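Side-chain contacts in cutm, flavoprotein of carbon monoxide dehydrogenase (Hydrogenophaga pseudoflava, PDB 1FFV), which binds FAD as the flavoprotein subunit of carbon monoxide dehydrogenase and probably passes electrons released by CO oxidation on to an external acceptor: residues Y183-R188 with D192-G197; T222-E227 with I251-P256. All coordinates share one frame; numbering follows the deposited sequence.

Contact 1: Y183-R188 with D192-G197; sequences YEKLKR and DWATAG. With FAD (flavin-adenine dinucleotide), chain J.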
ATOM      1  N   TYR C 183     -25.720 -49.965 -12.112  1.00 30.40           N
ATOM      2  CA  TYR C 183     -24.310 -49.607 -12.195  1.00 30.21           C
ATOM      3  C   TYR C 183     -23.821 -49.455 -10.764  1.00 30.50           C
ATOM      4  O   TYR C 183     -24.144 -48.476 -10.090  1.00 30.43           O
ATOM      5  CB  TYR C 183     -24.054 -48.304 -12.949  1.00 28.88           C
ATOM      6  CG  TYR C 183     -22.578 -48.113 -13.223  1.00 28.09           C
ATOM      7  CD1 TYR C 183     -21.838 -49.130 -13.834  1.00 27.73           C
ATOM      8  CD2 TYR C 183     -21.905 -46.950 -12.834  1.00 27.36           C
ATOM      9  CE1 TYR C 183     -20.469 -49.005 -14.050  1.00 27.13           C
ATOM     10  CE2 TYR C 183     -20.519 -46.813 -13.048  1.00 27.03           C
ATOM     11  CZ  TYR C 183     -19.816 -47.852 -13.658  1.00 27.35           C
ATOM     12  OH  TYR C 183     -18.462 -47.765 -13.885  1.00 26.95           O
ATOM     13  N   GLU C 184     -23.123 -50.470 -10.275  1.00 31.13           N
ATOM     14  CA  GLU C 184     -22.588 -50.439  -8.918  1.00 31.51           C
ATOM     15  C   GLU C 184     -21.141 -49.985  -9.006  1.00 31.55           C
ATOM     16  O   GLU C 184     -20.318 -50.652  -9.635  1.00 31.65           O
ATOM     17  CB  GLU C 184     -22.666 -51.823  -8.270  1.00 31.73           C
ATOM     18  CG  GLU C 184     -24.082 -52.331  -8.023  1.00 32.57           C
ATOM     19  CD  GLU C 184     -24.844 -51.524  -6.981  1.00 33.73           C
ATOM     20  OE1 GLU C 184     -24.270 -51.193  -5.918  1.00 33.75           O
ATOM     21  OE2 GLU C 184     -26.031 -51.224  -7.228  1.00 35.03           O
ATOM     22  N   LYS C 185     -20.841 -48.846  -8.388  1.00 31.37           N
ATOM     23  CA  LYS C 185     -19.488 -48.299  -8.407  1.00 31.39           C
ATOM     24  C   LYS C 185     -18.885 -48.087  -7.009  1.00 31.58           C
ATOM     25  O   LYS C 185     -19.381 -47.281  -6.214  1.00 31.38           O
ATOM     26  CB  LYS C 185     -19.482 -46.989  -9.211  1.00 31.15           C
ATOM     27  CG  LYS C 185     -18.184 -46.201  -9.192  1.00 30.00           C
ATOM     28  CD  LYS C 185     -18.366 -44.898  -9.968  1.00 29.75           C
ATOM     29  CE  LYS C 185     -17.092 -44.058 -10.011  1.00 28.88           C
ATOM     30  NZ  LYS C 185     -17.266 -42.847 -10.852  1.00 28.13           N
ATOM     31  N   LEU C 186     -17.817 -48.829  -6.721  1.00 31.69           N
ATOM     32  CA  LEU C 186     -17.105 -48.737  -5.448  1.00 31.93           C
ATOM     33  C   LEU C 186     -16.080 -47.617  -5.637  1.00 32.00           C
ATOM     34  O   LEU C 186     -15.218 -47.708  -6.510  1.00 32.41           O
ATOM     35  CB  LEU C 186     -16.382 -50.056  -5.168  1.00 32.02           C
ATOM     36  CG  LEU C 186     -16.068 -50.494  -3.736  1.00 32.76           C
ATOM     37  CD1 LEU C 186     -14.820 -51.342  -3.785  1.00 32.69           C
ATOM     38  CD2 LEU C 186     -15.846 -49.320  -2.805  1.00 32.45           C
ATOM     39  N   LYS C 187     -16.137 -46.591  -4.798  1.00 32.17           N
ATOM     40  CA  LYS C 187     -15.231 -45.440  -4.924  1.00 32.85           C
ATOM     41  C   LYS C 187     -14.834 -44.891  -3.544  1.00 32.82           C
ATOM     42  O   LYS C 187     -15.655 -44.904  -2.622  1.00 32.72           O
ATOM     43  CB  LYS C 187     -15.967 -44.340  -5.700  1.00 33.32           C
ATOM     44  CG  LYS C 187     -17.256 -43.974  -4.985  1.00 34.36           C
ATOM     45  CD  LYS C 187     -18.175 -43.053  -5.723  1.00 35.69           C
ATOM     46  CE  LYS C 187     -19.401 -42.827  -4.844  1.00 36.11           C
ATOM     47  NZ  LYS C 187     -20.550 -42.312  -5.618  1.00 37.45           N
ATOM     48  N   ARG C 188     -13.603 -44.373  -3.419  1.00 32.84           N
ATOM     49  CA  ARG C 188     -13.114 -43.805  -2.151  1.00 32.98           C
ATOM     50  C   ARG C 188     -13.921 -42.595  -1.711  1.00 33.23           C
ATOM     51  O   ARG C 188     -14.112 -42.362  -0.517  1.00 33.48           O
ATOM     52  CB  ARG C 188     -11.654 -43.350  -2.254  1.00 33.00           C
ATOM     53  CG  ARG C 188     -10.626 -44.444  -2.360  1.00 32.54           C
ATOM     54  CD  ARG C 188      -9.884 -44.260  -3.646  1.00 32.92           C
ATOM     55  NE  ARG C 188      -8.468 -44.019  -3.446  1.00 33.13           N
ATOM     56  CZ  ARG C 188      -7.710 -43.285  -4.252  1.00 32.95           C
ATOM     57  NH1 ARG C 188      -8.227 -42.695  -5.325  1.00 32.49           N
ATOM     58  NH2 ARG C 188      -6.414 -43.183  -4.005  1.00 33.64           N
ATOM     59  N   ASP C 192     -14.511 -39.567  -7.677  1.00 34.22           N
ATOM     60  CA  ASP C 192     -13.271 -40.306  -7.892  1.00 33.78           C
ATOM     61  C   ASP C 192     -13.564 -41.461  -8.834  1.00 33.52           C
ATOM     62  O   ASP C 192     -14.723 -41.830  -9.037  1.00 33.78           O
ATOM     63  CB  ASP C 192     -12.740 -40.843  -6.555  1.00 33.77           C
ATOM     64  CG  ASP C 192     -11.337 -41.453  -6.660  1.00 34.10           C
ATOM     65  OD1 ASP C 192     -10.604 -41.188  -7.635  1.00 34.85           O
ATOM     66  OD2 ASP C 192     -10.952 -42.191  -5.732  1.00 33.94           O
ATOM     67  N   TRP C 193     -12.517 -42.013  -9.434  1.00 32.94           N
ATOM     68  CA  TRP C 193     -12.677 -43.146 -10.331  1.00 32.58           C
ATOM     69  C   TRP C 193     -12.949 -44.390  -9.504  1.00 32.04           C
ATOM     70  O   TRP C 193     -12.531 -44.493  -8.353  1.00 32.42           O
ATOM     71  CB  TRP C 193     -11.438 -43.317 -11.207  1.00 32.75           C
ATOM     72  CG  TRP C 193     -11.356 -42.277 -12.291  1.00 33.33           C
ATOM     73  CD1 TRP C 193     -11.812 -42.393 -13.577  1.00 33.43           C
ATOM     74  CD2 TRP C 193     -10.779 -40.972 -12.190  1.00 33.38           C
ATOM     75  NE1 TRP C 193     -11.549 -41.246 -14.282  1.00 33.48           N
ATOM     76  CE2 TRP C 193     -10.912 -40.356 -13.457  1.00 33.56           C
ATOM     77  CE3 TRP C 193     -10.161 -40.261 -11.154  1.00 33.80           C
ATOM     78  CZ2 TRP C 193     -10.443 -39.061 -13.716  1.00 33.59           C
ATOM     79  CZ3 TRP C 193      -9.700 -38.977 -11.408  1.00 34.01           C
ATOM     80  CH2 TRP C 193      -9.843 -38.389 -12.685  1.00 34.09           C
ATOM     81  N   ALA C 194     -13.696 -45.316 -10.079  1.00 31.62           N
ATOM     82  CA  ALA C 194     -14.046 -46.538  -9.381  1.00 31.13           C
ATOM     83  C   ALA C 194     -12.852 -47.412  -9.032  1.00 30.96           C
ATOM     84  O   ALA C 194     -11.856 -47.445  -9.764  1.00 31.05           O
ATOM     85  CB  ALA C 194     -15.026 -47.341 -10.217  1.00 30.85           C
ATOM     86  N   THR C 195     -12.936 -48.059  -7.873  1.00 29.92           N
ATOM     87  CA  THR C 195     -11.920 -49.016  -7.458  1.00 29.32           C
ATOM     88  C   THR C 195     -12.310 -50.274  -8.253  1.00 28.77           C
ATOM     89  O   THR C 195     -11.468 -51.064  -8.671  1.00 28.79           O
ATOM     90  CB  THR C 195     -12.010 -49.320  -5.946  1.00 29.53           C
ATOM     91  OG1 THR C 195     -11.697 -48.139  -5.198  1.00 29.58           O
ATOM     92  CG2 THR C 195     -11.039 -50.425  -5.566  1.00 28.84           C
ATOM     93  N   ALA C 196     -13.616 -50.425  -8.458  1.00 27.71           N
ATOM     94  CA  ALA C 196     -14.205 -51.519  -9.208  1.00 27.08           C
ATOM     95  C   ALA C 196     -15.657 -51.131  -9.482  1.00 26.52           C
ATOM     96  O   ALA C 196     -16.287 -50.457  -8.673  1.00 26.48           O
ATOM     97  CB  ALA C 196     -14.140 -52.808  -8.412  1.00 26.71           C
ATOM     98  N   GLY C 197     -16.166 -51.504 -10.647  1.00 26.18           N
ATOM     99  CA  GLY C 197     -17.543 -51.186 -10.973  1.00 25.73           C
ATOM    100  C   GLY C 197     -18.135 -52.227 -11.901  1.00 25.65           C
ATOM    101  O   GLY C 197     -17.399 -52.949 -12.585  1.00 24.96           O
TER
HETATM  102  PA  FAD J1922     -11.145 -34.624 -23.526  1.00 29.21           P
HETATM  103  O1A FAD J1922     -10.950 -33.788 -24.723  1.00 29.41           O
HETATM  104  O2A FAD J1922     -10.585 -34.246 -22.351  1.00 30.00           O
HETATM  105  O5B FAD J1922     -10.549 -35.928 -23.942  1.00 29.44           O
HETATM  106  C5B FAD J1922     -10.998 -36.582 -25.112  1.00 30.73           C
HETATM  107  C4B FAD J1922      -9.939 -37.601 -25.510  1.00 30.24           C
HETATM  108  O4B FAD J1922     -10.603 -38.381 -26.551  1.00 29.94           O
HETATM  109  C3B FAD J1922      -8.748 -37.072 -26.265  1.00 30.34           C
HETATM  110  O3B FAD J1922      -7.736 -37.980 -26.517  1.00 29.91           O
HETATM  111  C2B FAD J1922      -9.466 -36.493 -27.464  1.00 29.66           C
HETATM  112  O2B FAD J1922      -8.564 -36.165 -28.465  1.00 30.02           O
HETATM  113  C1B FAD J1922     -10.383 -37.618 -27.826  1.00 29.68           C
HETATM  114  N9A FAD J1922     -11.737 -37.260 -28.210  1.00 29.29           N
HETATM  115  C8A FAD J1922     -12.627 -36.481 -27.515  1.00 28.92           C
HETATM  116  N7A FAD J1922     -13.794 -36.348 -28.141  1.00 29.07           N
HETATM  117  C5A FAD J1922     -13.649 -37.068 -29.299  1.00 28.88           C
HETATM  118  C6A FAD J1922     -14.568 -37.325 -30.399  1.00 28.68           C
HETATM  119  N6A FAD J1922     -15.784 -36.854 -30.471  1.00 28.45           N
HETATM  120  N1A FAD J1922     -14.052 -38.105 -31.390  1.00 29.19           N
HETATM  121  C2A FAD J1922     -12.800 -38.615 -31.355  1.00 28.87           C
HETATM  122  N3A FAD J1922     -11.897 -38.439 -30.393  1.00 29.60           N
HETATM  123  C4A FAD J1922     -12.369 -37.661 -29.376  1.00 29.04           C
HETATM  124  N1  FAD J1922     -14.683 -39.929 -15.806  1.00 29.93           N
HETATM  125  C2  FAD J1922     -15.376 -40.998 -15.441  1.00 29.80           C
HETATM  126  O2  FAD J1922     -15.801 -41.761 -16.243  1.00 30.34           O
HETATM  127  N3  FAD J1922     -15.655 -41.302 -14.086  1.00 29.58           N
HETATM  128  C4  FAD J1922     -15.216 -40.497 -13.070  1.00 29.96           C
HETATM  129  O4  FAD J1922     -15.479 -40.789 -11.920  1.00 30.70           O
HETATM  130  C4X FAD J1922     -14.449 -39.322 -13.451  1.00 30.09           C
HETATM  131  N5  FAD J1922     -13.994 -38.501 -12.501  1.00 29.50           N
HETATM  132  C5X FAD J1922     -13.283 -37.415 -12.906  1.00 29.49           C
HETATM  133  C6  FAD J1922     -12.812 -36.567 -11.903  1.00 28.92           C
HETATM  134  C7  FAD J1922     -12.092 -35.454 -12.197  1.00 29.44           C
HETATM  135  C7M FAD J1922     -11.592 -34.559 -11.089  1.00 29.82           C
HETATM  136  C8  FAD J1922     -11.801 -35.121 -13.567  1.00 29.34           C
HETATM  137  C8M FAD J1922     -10.999 -33.891 -13.922  1.00 28.68           C
HETATM  138  C9  FAD J1922     -12.270 -35.959 -14.590  1.00 29.43           C
HETATM  139  C9A FAD J1922     -13.004 -37.093 -14.265  1.00 29.73           C
HETATM  140  N10 FAD J1922     -13.506 -37.988 -15.253  1.00 29.77           N
HETATM  141  C10 FAD J1922     -14.208 -39.073 -14.873  1.00 29.94           C
HETATM  142  C1' FAD J1922     -13.265 -37.682 -16.702  1.00 30.05           C
HETATM  143  C2' FAD J1922     -14.327 -36.977 -17.668  1.00 30.24           C
HETATM  144  O2' FAD J1922     -15.241 -37.908 -17.152  1.00 30.18           O
HETATM  145  C3' FAD J1922     -13.246 -37.189 -18.710  1.00 31.08           C
HETATM  146  O3' FAD J1922     -13.703 -35.821 -18.603  1.00 31.07           O
HETATM  147  C4' FAD J1922     -13.518 -36.930 -20.176  1.00 30.88           C
HETATM  148  O4' FAD J1922     -12.937 -38.249 -19.918  1.00 30.48           O
HETATM  149  C5' FAD J1922     -12.506 -37.001 -21.326  1.00 30.09           C
HETATM  150  O5' FAD J1922     -13.887 -36.402 -21.900  1.00 29.13           O
HETATM  151  P   FAD J1922     -13.794 -34.972 -22.438  1.00 28.06           P
HETATM  152  O1P FAD J1922     -15.191 -34.716 -23.049  1.00 28.43           O
HETATM  153  O2P FAD J1922     -13.441 -34.034 -21.484  1.00 29.20           O
HETATM  154  O3P FAD J1922     -12.709 -34.944 -23.434  1.00 29.34           O
HETATM  155  O   HOH W   1     -15.083 -44.711 -12.555  1.00 21.57           O
HETATM  156  O   HOH W   2     -12.091 -45.452  -5.680  1.00 27.90           O
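At the isoalloxazine end of the FAD pocket, K185 of segment 183-188 reaches over A194 to the backbone of D192. Its CG is anti to the backbone N (chi1 173°) and the chain runs extended beyond, which carries NZ to 2.9 Å from O4 of the flavin, a hydrogen bond; a weak one of 3.3 Å joins K185 NZ to D192 O. L100 O and the carboxylate of D124 are further partners of this ammonium group. On the way, K185 CG packs 3.5 Å from A194 CB.

The frame is a beta hairpin of strands 180-186 and 196-205. L186 and A196 form an antiparallel hydrogen-bonded pair, with L186 N 3.0 Å from A196 O, and T195 N follows at 2.7 Å from L186 O, nearly straight at 169°. The L186 side chain lies on the face opposite K185, packed against Y266 and M270 of helix 264-285.

Past the strand, R188 NH1 meets the syn side of D192 OD2 at 2.8 Å in a salt bridge, the guanidinium and carboxylate planes 32° apart. D192 OD1 is engaged by R261, and R188 NH2 by an acidic side chain of another protein's chain. A water accepts the backbone N-H of R188 and donates to W193 O.

The CB of W193 points away from segment 183-188, and its ring lies over the flavin, with W193 CZ2 3.3 Å from FAD C9A. Putting an alanine here would probably strip that flavin face of its indole cover and let the isoalloxazine tilt more freely.

Contact 2: T222-E227 with I251-P256; sequences TALRAE and IAICEP. Unlike the reference sequence in segment 222-227: A226 (reference Arg).
I253, near the C-terminal end of helix 240-252, packs against L224, R225 and A226, which run from the short strand 224-225 into the N-cap position of the next helix. That strand is an outermost one, within this chain, of a four-stranded antiparallel sheet, tied inward by backbone bonds of L224 with L216 and of A226 with I214. The contact is apolar and small, burying 155 Å² over both segments together.

Along the second segment, I251 acts through its backbone: I251 O accepts a hydrogen bond from C254 N at 3.2 Å, a link that bends the chain back on itself around A252 and I253. I253 then carries the contact. Its CG1 stands between the backbone N and the carbonyl carbon (chi1 68°), and the extended arm directs CD1 at the opposing backbone, 3.5 Å from R225 O and 3.9 Å from A226 CA. I253 CD1 also meets A226 CB at 4.0 Å. Next in sequence, C254 and P256 turn to helix 264-285, touching A271 and K267 respectively.

The CB of R225 points away from segment 251-256, and its guanidinium forms salt bridges with E230 and D150. L224 instead slides past I253 in the opposite direction, its CD1 lying 3.4 Å from I253 O and 4.1 Å from I253 CG1.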
ATOM      1  N   THR C 222      -8.666 -52.559 -19.824  1.00 30.50           N
ATOM      2  CA  THR C 222      -9.801 -52.019 -20.573  1.00 30.27           C
ATOM      3  C   THR C 222     -11.082 -52.429 -19.862  1.00 30.07           C
ATOM      4  O   THR C 222     -11.061 -53.293 -18.982  1.00 29.84           O
ATOM      5  CB  THR C 222      -9.898 -52.632 -22.005  1.00 30.50           C
ATOM      6  OG1 THR C 222     -10.195 -54.038 -21.919  1.00 30.58           O
ATOM      7  CG2 THR C 222      -8.596 -52.462 -22.756  1.00 30.77           C
ATOM      8  N   ALA C 223     -12.193 -51.814 -20.250  1.00 29.58           N
ATOM      9  CA  ALA C 223     -13.481 -52.180 -19.689  1.00 29.58           C
ATOM     10  C   ALA C 223     -13.720 -53.573 -20.259  1.00 29.95           C
ATOM     11  O   ALA C 223     -13.312 -53.863 -21.387  1.00 29.80           O
ATOM     12  CB  ALA C 223     -14.551 -51.228 -20.166  1.00 29.18           C
ATOM     13  N   LEU C 224     -14.382 -54.438 -19.502  1.00 30.21           N
ATOM     14  CA  LEU C 224     -14.598 -55.789 -19.983  1.00 30.27           C
ATOM     15  C   LEU C 224     -16.028 -56.279 -19.949  1.00 30.61           C
ATOM     16  O   LEU C 224     -16.767 -56.024 -18.993  1.00 30.65           O
ATOM     17  CB  LEU C 224     -13.763 -56.778 -19.168  1.00 30.36           C
ATOM     18  CG  LEU C 224     -12.249 -56.630 -19.012  1.00 30.81           C
ATOM     19  CD1 LEU C 224     -11.750 -57.765 -18.134  1.00 30.29           C
ATOM     20  CD2 LEU C 224     -11.544 -56.663 -20.368  1.00 30.86           C
ATOM     21  N   ARG C 225     -16.413 -56.989 -21.006  1.00 30.78           N
ATOM     22  CA  ARG C 225     -17.729 -57.607 -21.052  1.00 30.57           C
ATOM     23  C   ARG C 225     -17.468 -58.966 -20.407  1.00 30.30           C
ATOM     24  O   ARG C 225     -16.385 -59.537 -20.579  1.00 29.91           O
ATOM     25  CB  ARG C 225     -18.206 -57.809 -22.485  1.00 30.54           C
ATOM     26  CG  ARG C 225     -19.553 -58.493 -22.555  1.00 31.11           C
ATOM     27  CD  ARG C 225     -20.019 -58.674 -23.977  1.00 31.51           C
ATOM     28  NE  ARG C 225     -21.312 -59.354 -24.032  1.00 31.78           N
ATOM     29  CZ  ARG C 225     -21.862 -59.826 -25.146  1.00 31.67           C
ATOM     30  NH1 ARG C 225     -21.230 -59.696 -26.307  1.00 31.25           N
ATOM     31  NH2 ARG C 225     -23.049 -60.418 -25.100  1.00 31.52           N
ATOM     32  N   ALA C 226     -18.425 -59.468 -19.634  1.00 30.02           N
ATOM     33  CA  ALA C 226     -18.253 -60.762 -18.978  1.00 29.79           C
ATOM     34  C   ALA C 226     -19.217 -61.796 -19.566  1.00 29.78           C
ATOM     35  O   ALA C 226     -20.278 -62.071 -18.996  1.00 29.46           O
ATOM     36  CB  ALA C 226     -18.450 -60.614 -17.473  1.00 29.55           C
ATOM     37  N   GLU C 227     -18.841 -62.360 -20.713  1.00 29.83           N
ATOM     38  CA  GLU C 227     -19.679 -63.342 -21.397  1.00 30.04           C
ATOM     39  C   GLU C 227     -19.899 -64.645 -20.645  1.00 30.20           C
ATOM     40  O   GLU C 227     -21.027 -65.128 -20.593  1.00 30.26           O
ATOM     41  CB  GLU C 227     -19.188 -63.604 -22.822  1.00 29.85           C
ATOM     42  CG  GLU C 227     -19.480 -62.455 -23.782  1.00 29.57           C
ATOM     43  CD  GLU C 227     -19.445 -62.886 -25.236  1.00 29.76           C
ATOM     44  OE1 GLU C 227     -18.553 -62.420 -25.975  1.00 28.86           O
ATOM     45  OE2 GLU C 227     -20.315 -63.694 -25.638  1.00 29.47           O
ATOM     46  N   ILE C 251     -15.046 -62.659 -11.922  1.00 28.91           N
ATOM     47  CA  ILE C 251     -13.807 -62.618 -11.156  1.00 28.86           C
ATOM     48  C   ILE C 251     -12.662 -63.273 -11.937  1.00 29.33           C
ATOM     49  O   ILE C 251     -11.543 -62.771 -11.948  1.00 29.22           O
ATOM     50  CB  ILE C 251     -13.993 -63.305  -9.771  1.00 28.60           C
ATOM     51  CG1 ILE C 251     -14.601 -62.310  -8.774  1.00 28.41           C
ATOM     52  CG2 ILE C 251     -12.677 -63.888  -9.259  1.00 27.79           C
ATOM     53  CD1 ILE C 251     -14.940 -62.902  -7.411  1.00 27.72           C
ATOM     54  N   ALA C 252     -12.972 -64.355 -12.648  1.00 29.93           N
ATOM     55  CA  ALA C 252     -11.969 -65.086 -13.425  1.00 30.46           C
ATOM     56  C   ALA C 252     -11.270 -64.294 -14.539  1.00 30.64           C
ATOM     57  O   ALA C 252     -10.116 -64.574 -14.870  1.00 30.70           O
ATOM     58  CB  ALA C 252     -12.581 -66.363 -13.992  1.00 30.33           C
ATOM     59  N   ILE C 253     -11.959 -63.310 -15.111  1.00 30.80           N
ATOM     60  CA  ILE C 253     -11.380 -62.524 -16.192  1.00 31.01           C
ATOM     61  C   ILE C 253     -10.755 -61.213 -15.754  1.00 31.33           C
ATOM     62  O   ILE C 253     -10.304 -60.434 -16.595  1.00 31.36           O
ATOM     63  CB  ILE C 253     -12.407 -62.230 -17.321  1.00 30.95           C
ATOM     64  CG1 ILE C 253     -13.501 -61.281 -16.823  1.00 30.81           C
ATOM     65  CG2 ILE C 253     -13.020 -63.530 -17.822  1.00 30.85           C
ATOM     66  CD1 ILE C 253     -14.493 -60.871 -17.893  1.00 30.75           C
ATOM     67  N   CYS C 254     -10.750 -60.945 -14.451  1.00 31.54           N
ATOM     68  CA  CYS C 254     -10.151 -59.709 -13.952  1.00 31.84           C
ATOM     69  C   CYS C 254      -8.626 -59.751 -14.067  1.00 32.08           C
ATOM     70  O   CYS C 254      -8.022 -60.816 -13.961  1.00 32.35           O
ATOM     71  CB  CYS C 254     -10.552 -59.466 -12.499  1.00 31.62           C
ATOM     72  SG  CYS C 254     -12.281 -59.008 -12.272  1.00 31.07           S
ATOM     73  N   GLU C 255      -8.025 -58.602 -14.365  1.00 32.51           N
ATOM     74  CA  GLU C 255      -6.566 -58.457 -14.474  1.00 32.97           C
ATOM     75  C   GLU C 255      -6.307 -57.037 -13.973  1.00 33.22           C
ATOM     76  O   GLU C 255      -5.763 -56.199 -14.699  1.00 33.49           O
ATOM     77  CB  GLU C 255      -6.101 -58.557 -15.933  1.00 33.32           C
ATOM     78  CG  GLU C 255      -6.981 -59.397 -16.849  1.00 33.76           C
ATOM     79  N   PRO C 256      -6.645 -56.761 -12.702  1.00 33.30           N
ATOM     80  CA  PRO C 256      -6.463 -55.425 -12.126  1.00 33.20           C
ATOM     81  C   PRO C 256      -5.034 -54.976 -11.942  1.00 33.34           C
ATOM     82  O   PRO C 256      -4.139 -55.788 -11.725  1.00 33.83           O
ATOM     83  CB  PRO C 256      -7.172 -55.530 -10.773  1.00 33.10           C
ATOM     84  CG  PRO C 256      -8.021 -56.798 -10.883  1.00 32.95           C
ATOM     85  CD  PRO C 256      -7.135 -57.692 -11.676  1.00 32.87           C
TER

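Following the chain, strand 180-186 enters contact 1, which closes the loop of the 180-186/196-205 hairpin, with three residues between its segments. The chain then runs through strands 196-205 and 208-217 to strand 224-225, where contact 2 opens; it closes 23 residues later, after a mainly helical excursion that includes helix 227-231 and most of helix 240-252. The two loops are in series, neither nesting nor crossing. Both reach the same antiparallel sheet, contact 1 at the edge strand 180-186 and its neighbour 196-205, contact 2 at the other edge strand, 224-225, with centres 15 Å apart. Helix 264-285 links them, touching E184 and L186 of contact 1 and C254 and P256 of contact 2.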